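Local coordinates for protein chloramphenicol acetyltransferase (Bacteroides thetaiotaomicron, PDB 2I9D) that probably transfers an acetyl group from acetyl-CoA to a hydroxyl of chloramphenicol, and assembles as a trimer, at residues Leu146-Phe157 with Tyr172-Arg183. Sequence-based numbering, arbitrary orientation.
Sequences LILLSATPDLYF and YPLLNAGKAIIR
Leu148 and Ser150 pair with Leu174 and Asn176 as neighbouring parallel strands in the mixed sheet of the chloramphenicol acetyltransferase fold, a worked example of how one strand pair can be tightly packed on one face and looser where the chains leave the sheet. Backbone bonds knit the two strands: Leu175 N reaches Leu148 O at 2.7 Å, Ser150 N returns to Leu175 O, and Ala177 N meets Ser150 O. The compact part is the face carrying Leu149, Leu175 and Ala177, where helix 52-66 packs through Val60 and Tyr56. There Leu149 sends CD1 against Leu175 CB, while its other branch, CD2, rests 3.9 Å from Ala177 CB. Because Leu175 turns CG beside its own backbone N (chi1 -67°), CD1 comes to rest against Ile147 CB, the two side chains crossing at a slant. Ile147 CG2 in turn meets the Pro173 ring crosswise.

Beyond Thr152 the chain makes a type I turn, and the 146-157 segment folds back across its partner. Lys179 N is gripped by Leu155 O at 2.6 Å, although the donor stands 52° out of the carbonyl plane. The Phe157 ring lies against Gly178, CE2 3.3 Å from its CA, and directs its edge at Asn176 O.

The solvent side is at Pro153 and Asp154, where Lys179 runs its extended chain outward with CG against Pro153 O, and a water links Pro153 O to Ala180 N. Farther along, Ile181 CD1 presses on Tyr156 CB. The far end faces a neighbouring subunit of the trimer, where Arg183 packs on Glu184 of that subunit. The Tyr156 ring and the guanidinium of Arg183, their planes 31° apart, form an off-centre cation-pi pair in which Arg183 CZ sits 4.4 Å from the ring centroid.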
loop_
_atom_site.group_PDB
_atom_site.type_symbol
_atom_site.label_atom_id
_atom_site.label_comp_id
_atom_site.label_asym_id
_atom_site.label_seq_id
_atom_site.Cartn_x
_atom_site.Cartn_y
_atom_site.Cartn_z
ATOM N N LEU A 146 -21.761 -2.262 -5.939
ATOM C CA LEU A 146 -21.226 -3.164 -4.919
ATOM C C LEU A 146 -19.890 -2.643 -4.386
ATOM O O LEU A 146 -19.224 -1.871 -5.043
ATOM C CB LEU A 146 -20.961 -4.551 -5.532
ATOM C CG LEU A 146 -22.148 -5.353 -6.058
ATOM C CD1 LEU A 146 -21.644 -6.186 -7.202
ATOM C CD2 LEU A 146 -22.765 -6.205 -4.944
ATOM N N ILE A 147 -19.511 -3.094 -3.198
ATOM C CA ILE A 147 -18.118 -3.007 -2.731
ATOM C C ILE A 147 -17.755 -4.422 -2.336
ATOM O O ILE A 147 -18.634 -5.285 -2.306
ATOM C CB ILE A 147 -17.891 -1.981 -1.578
ATOM C CG1 ILE A 147 -18.768 -2.300 -0.345
ATOM C CG2 ILE A 147 -18.169 -0.579 -2.090
ATOM C CD1 ILE A 147 -18.388 -1.486 0.939
ATOM N N LEU A 148 -16.468 -4.678 -2.119
ATOM C CA LEU A 148 -16.008 -6.037 -1.788
ATOM C C LEU A 148 -15.007 -5.933 -0.668
ATOM O O LEU A 148 -14.089 -5.112 -0.732
ATOM C CB LEU A 148 -15.387 -6.766 -2.999
ATOM C CG LEU A 148 -14.817 -8.176 -2.705
ATOM C CD1 LEU A 148 -14.931 -9.100 -3.923
ATOM C CD2 LEU A 148 -13.340 -8.103 -2.182
ATOM N N LEU A 149 -15.202 -6.755 0.357
ATOM C CA LEU A 149 -14.327 -6.709 1.498
ATOM C C LEU A 149 -13.828 -8.106 1.776
ATOM O O LEU A 149 -14.603 -9.068 1.841
ATOM C CB LEU A 149 -14.991 -6.063 2.734
ATOM C CG LEU A 149 -14.091 -5.928 3.979
ATOM C CD1 LEU A 149 -14.467 -4.706 4.798
ATOM C CD2 LEU A 149 -14.171 -7.204 4.868
ATOM N N SER A 150 -12.518 -8.204 1.927
ATOM C CA SER A 150 -11.862 -9.464 2.226
ATOM C C SER A 150 -11.271 -9.410 3.655
ATOM O O SER A 150 -10.515 -8.501 3.961
ATOM C CB SER A 150 -10.794 -9.729 1.162
ATOM O OG SER A 150 -9.947 -10.762 1.608
ATOM N N ALA A 151 -11.652 -10.357 4.528
ATOM C CA ALA A 151 -11.163 -10.372 5.919
ATOM C C ALA A 151 -9.924 -11.219 6.097
ATOM O O ALA A 151 -9.860 -12.330 5.573
ATOM C CB ALA A 151 -12.248 -10.851 6.889
ATOM N N THR A 152 -8.945 -10.711 6.850
ATOM C CA THR A 152 -7.855 -11.544 7.293
ATOM C C THR A 152 -7.749 -11.352 8.785
ATOM O O THR A 152 -6.904 -10.563 9.251
ATOM C CB THR A 152 -6.476 -11.296 6.537
ATOM O OG1 THR A 152 -5.967 -10.007 6.857
ATOM C CG2 THR A 152 -6.687 -11.337 5.092
ATOM N N PRO A 153 -8.608 -12.073 9.543
ATOM C CA PRO A 153 -8.798 -11.806 10.961
ATOM C C PRO A 153 -7.618 -12.155 11.831
ATOM O O PRO A 153 -7.590 -11.715 12.979
ATOM C CB PRO A 153 -10.028 -12.659 11.330
ATOM C CG PRO A 153 -9.996 -13.801 10.346
ATOM C CD PRO A 153 -9.486 -13.170 9.071
ATOM N N ASP A 154 -6.668 -12.921 11.293
ATOM C CA ASP A 154 -5.453 -13.329 12.013
ATOM C C ASP A 154 -4.189 -12.546 11.605
ATOM O O ASP A 154 -3.067 -12.911 12.006
ATOM C CB ASP A 154 -5.187 -14.835 11.824
ATOM C CG ASP A 154 -6.320 -15.709 12.367
ATOM O OD1 ASP A 154 -6.839 -15.420 13.470
ATOM O OD2 ASP A 154 -6.690 -16.685 11.682
ATOM N N LEU A 155 -4.371 -11.486 10.809
ATOM C CA LEU A 155 -3.272 -10.662 10.347
ATOM C C LEU A 155 -3.520 -9.174 10.593
ATOM O O LEU A 155 -4.524 -8.621 10.135
ATOM C CB LEU A 155 -3.050 -10.894 8.846
ATOM C CG LEU A 155 -1.917 -10.121 8.142
ATOM C CD1 LEU A 155 -0.582 -10.288 8.876
ATOM C CD2 LEU A 155 -1.791 -10.520 6.663
ATOM N N TYR A 156 -2.601 -8.534 11.324
ATOM C CA TYR A 156 -2.575 -7.074 11.418
ATOM C C TYR A 156 -1.622 -6.607 10.316
ATOM O O TYR A 156 -0.505 -7.139 10.166
ATOM C CB TYR A 156 -2.131 -6.566 12.814
ATOM C CG TYR A 156 -2.580 -5.121 13.060
ATOM C CD1 TYR A 156 -3.801 -4.851 13.674
ATOM C CD2 TYR A 156 -1.811 -4.035 12.611
ATOM C CE1 TYR A 156 -4.242 -3.526 13.870
ATOM C CE2 TYR A 156 -2.241 -2.705 12.778
ATOM C CZ TYR A 156 -3.455 -2.461 13.422
ATOM O OH TYR A 156 -3.898 -1.176 13.622
ATOM N N PHE A 157 -2.081 -5.670 9.493
ATOM C CA PHE A 157 -1.241 -5.146 8.394
ATOM C C PHE A 157 -1.279 -3.620 8.464
ATOM O O PHE A 157 -2.245 -3.048 8.986
ATOM C CB PHE A 157 -1.747 -5.641 7.034
ATOM C CG PHE A 157 -3.242 -5.410 6.803
ATOM C CD1 PHE A 157 -3.716 -4.149 6.396
ATOM C CD2 PHE A 157 -4.176 -6.460 6.966
ATOM C CE1 PHE A 157 -5.094 -3.923 6.175
ATOM C CE2 PHE A 157 -5.563 -6.242 6.742
ATOM C CZ PHE A 157 -6.015 -4.966 6.339
ATOM N N TYR A 172 -15.437 -1.887 -9.084
ATOM C CA TYR A 172 -15.895 -1.347 -7.789
ATOM C C TYR A 172 -14.759 -1.299 -6.734
ATOM O O TYR A 172 -13.703 -1.882 -6.931
ATOM C CB TYR A 172 -17.117 -2.117 -7.257
ATOM C CG TYR A 172 -17.051 -3.590 -7.549
ATOM C CD1 TYR A 172 -16.317 -4.463 -6.720
ATOM C CD2 TYR A 172 -17.682 -4.117 -8.674
ATOM C CE1 TYR A 172 -16.238 -5.819 -7.000
ATOM C CE2 TYR A 172 -17.602 -5.473 -8.969
ATOM C CZ TYR A 172 -16.889 -6.323 -8.132
ATOM O OH TYR A 172 -16.812 -7.670 -8.448
ATOM N N PRO A 173 -14.957 -0.536 -5.648
ATOM C CA PRO A 173 -14.027 -0.506 -4.490
ATOM C C PRO A 173 -13.750 -1.877 -3.887
ATOM O O PRO A 173 -14.653 -2.680 -3.711
ATOM C CB PRO A 173 -14.737 0.407 -3.483
ATOM C CG PRO A 173 -15.559 1.318 -4.346
ATOM C CD PRO A 173 -16.049 0.439 -5.489
ATOM N N LEU A 174 -12.473 -2.106 -3.593
ATOM C CA LEU A 174 -11.956 -3.317 -3.001
ATOM C C LEU A 174 -11.386 -2.953 -1.615
ATOM O O LEU A 174 -10.646 -1.991 -1.478
ATOM C CB LEU A 174 -10.846 -3.897 -3.911
ATOM C CG LEU A 174 -11.224 -4.490 -5.285
ATOM C CD1 LEU A 174 -10.041 -5.190 -5.977
ATOM C CD2 LEU A 174 -12.431 -5.467 -5.130
ATOM N N LEU A 175 -11.761 -3.720 -0.596
ATOM C CA LEU A 175 -11.369 -3.434 0.786
ATOM C C LEU A 175 -10.811 -4.691 1.433
ATOM O O LEU A 175 -11.081 -5.815 0.979
ATOM C CB LEU A 175 -12.541 -2.913 1.646
ATOM C CG LEU A 175 -13.128 -1.533 1.321
ATOM C CD1 LEU A 175 -14.319 -1.626 0.336
ATOM C CD2 LEU A 175 -13.540 -0.835 2.594
ATOM N N ASN A 176 -10.025 -4.468 2.479
ATOM C CA ASN A 176 -9.433 -5.495 3.294
ATOM C C ASN A 176 -9.556 -5.099 4.739
ATOM O O ASN A 176 -9.265 -3.937 5.090
ATOM C CB ASN A 176 -7.954 -5.599 2.989
ATOM C CG ASN A 176 -7.690 -6.065 1.579
ATOM O OD1 ASN A 176 -7.675 -7.268 1.308
ATOM N ND2 ASN A 176 -7.449 -5.121 0.677
ATOM N N ALA A 177 -9.948 -6.058 5.573
ATOM C CA ALA A 177 -10.032 -5.863 7.011
ATOM C C ALA A 177 -8.981 -6.785 7.622
ATOM O O ALA A 177 -8.734 -7.882 7.104
ATOM C CB ALA A 177 -11.415 -6.204 7.502
ATOM N N GLY A 178 -8.336 -6.336 8.684
ATOM C CA GLY A 178 -7.322 -7.151 9.338
ATOM C C GLY A 178 -7.668 -7.440 10.767
ATOM O O GLY A 178 -8.778 -7.148 11.214
ATOM N N LYS A 179 -6.701 -7.982 11.486
ATOM C CA LYS A 179 -6.841 -8.363 12.897
ATOM C C LYS A 179 -7.156 -7.201 13.863
ATOM O O LYS A 179 -6.549 -6.118 13.761
ATOM C CB LYS A 179 -5.546 -9.055 13.356
ATOM C CG LYS A 179 -5.676 -9.827 14.626
ATOM C CD LYS A 179 -4.329 -10.403 15.014
ATOM C CE LYS A 179 -4.401 -11.080 16.369
ATOM N NZ LYS A 179 -3.052 -11.625 16.742
ATOM N N ALA A 180 -8.099 -7.450 14.779
ATOM C CA ALA A 180 -8.433 -6.522 15.876
ATOM C C ALA A 180 -7.486 -6.775 17.036
ATOM O O ALA A 180 -7.277 -7.911 17.504
ATOM C CB ALA A 180 -9.879 -6.644 16.319
ATOM N N ILE A 181 -6.893 -5.691 17.496
ATOM C CA ILE A 181 -5.736 -5.777 18.353
ATOM C C ILE A 181 -5.766 -4.627 19.381
ATOM O O ILE A 181 -6.224 -3.514 19.089
ATOM C CB ILE A 181 -4.480 -5.810 17.445
ATOM C CG1 ILE A 181 -3.997 -7.246 17.297
ATOM C CG2 ILE A 181 -3.367 -4.907 17.924
ATOM C CD1 ILE A 181 -2.921 -7.397 16.239
ATOM N N ILE A 182 -5.352 -4.931 20.600
ATOM C CA ILE A 182 -5.231 -3.910 21.649
ATOM C C ILE A 182 -3.974 -3.058 21.442
ATOM O O ILE A 182 -2.863 -3.576 21.404
ATOM C CB ILE A 182 -5.347 -4.527 23.083
ATOM C CG1 ILE A 182 -6.823 -4.807 23.375
ATOM C CG2 ILE A 182 -4.826 -3.558 24.154
ATOM C CD1 ILE A 182 -7.034 -5.945 24.261
ATOM N N ARG A 183 -4.191 -1.763 21.229
ATOM C CA ARG A 183 -3.123 -0.774 21.128
ATOM C C ARG A 183 -3.378 0.366 22.107
ATOM O O ARG A 183 -4.386 1.084 22.004
ATOM C CB ARG A 183 -3.013 -0.198 19.716
ATOM C CG ARG A 183 -1.789 -0.670 18.955
ATOM C CD ARG A 183 -2.206 -1.606 17.851
ATOM N NE ARG A 183 -1.081 -2.112 17.064
ATOM C CZ ARG A 183 -0.538 -1.483 16.024
ATOM N NH1 ARG A 183 -1.000 -0.294 15.634
ATOM N NH2 ARG A 183 0.476 -2.051 15.380
HETATM O O HOH W 1 -9.188 -10.537 14.806
#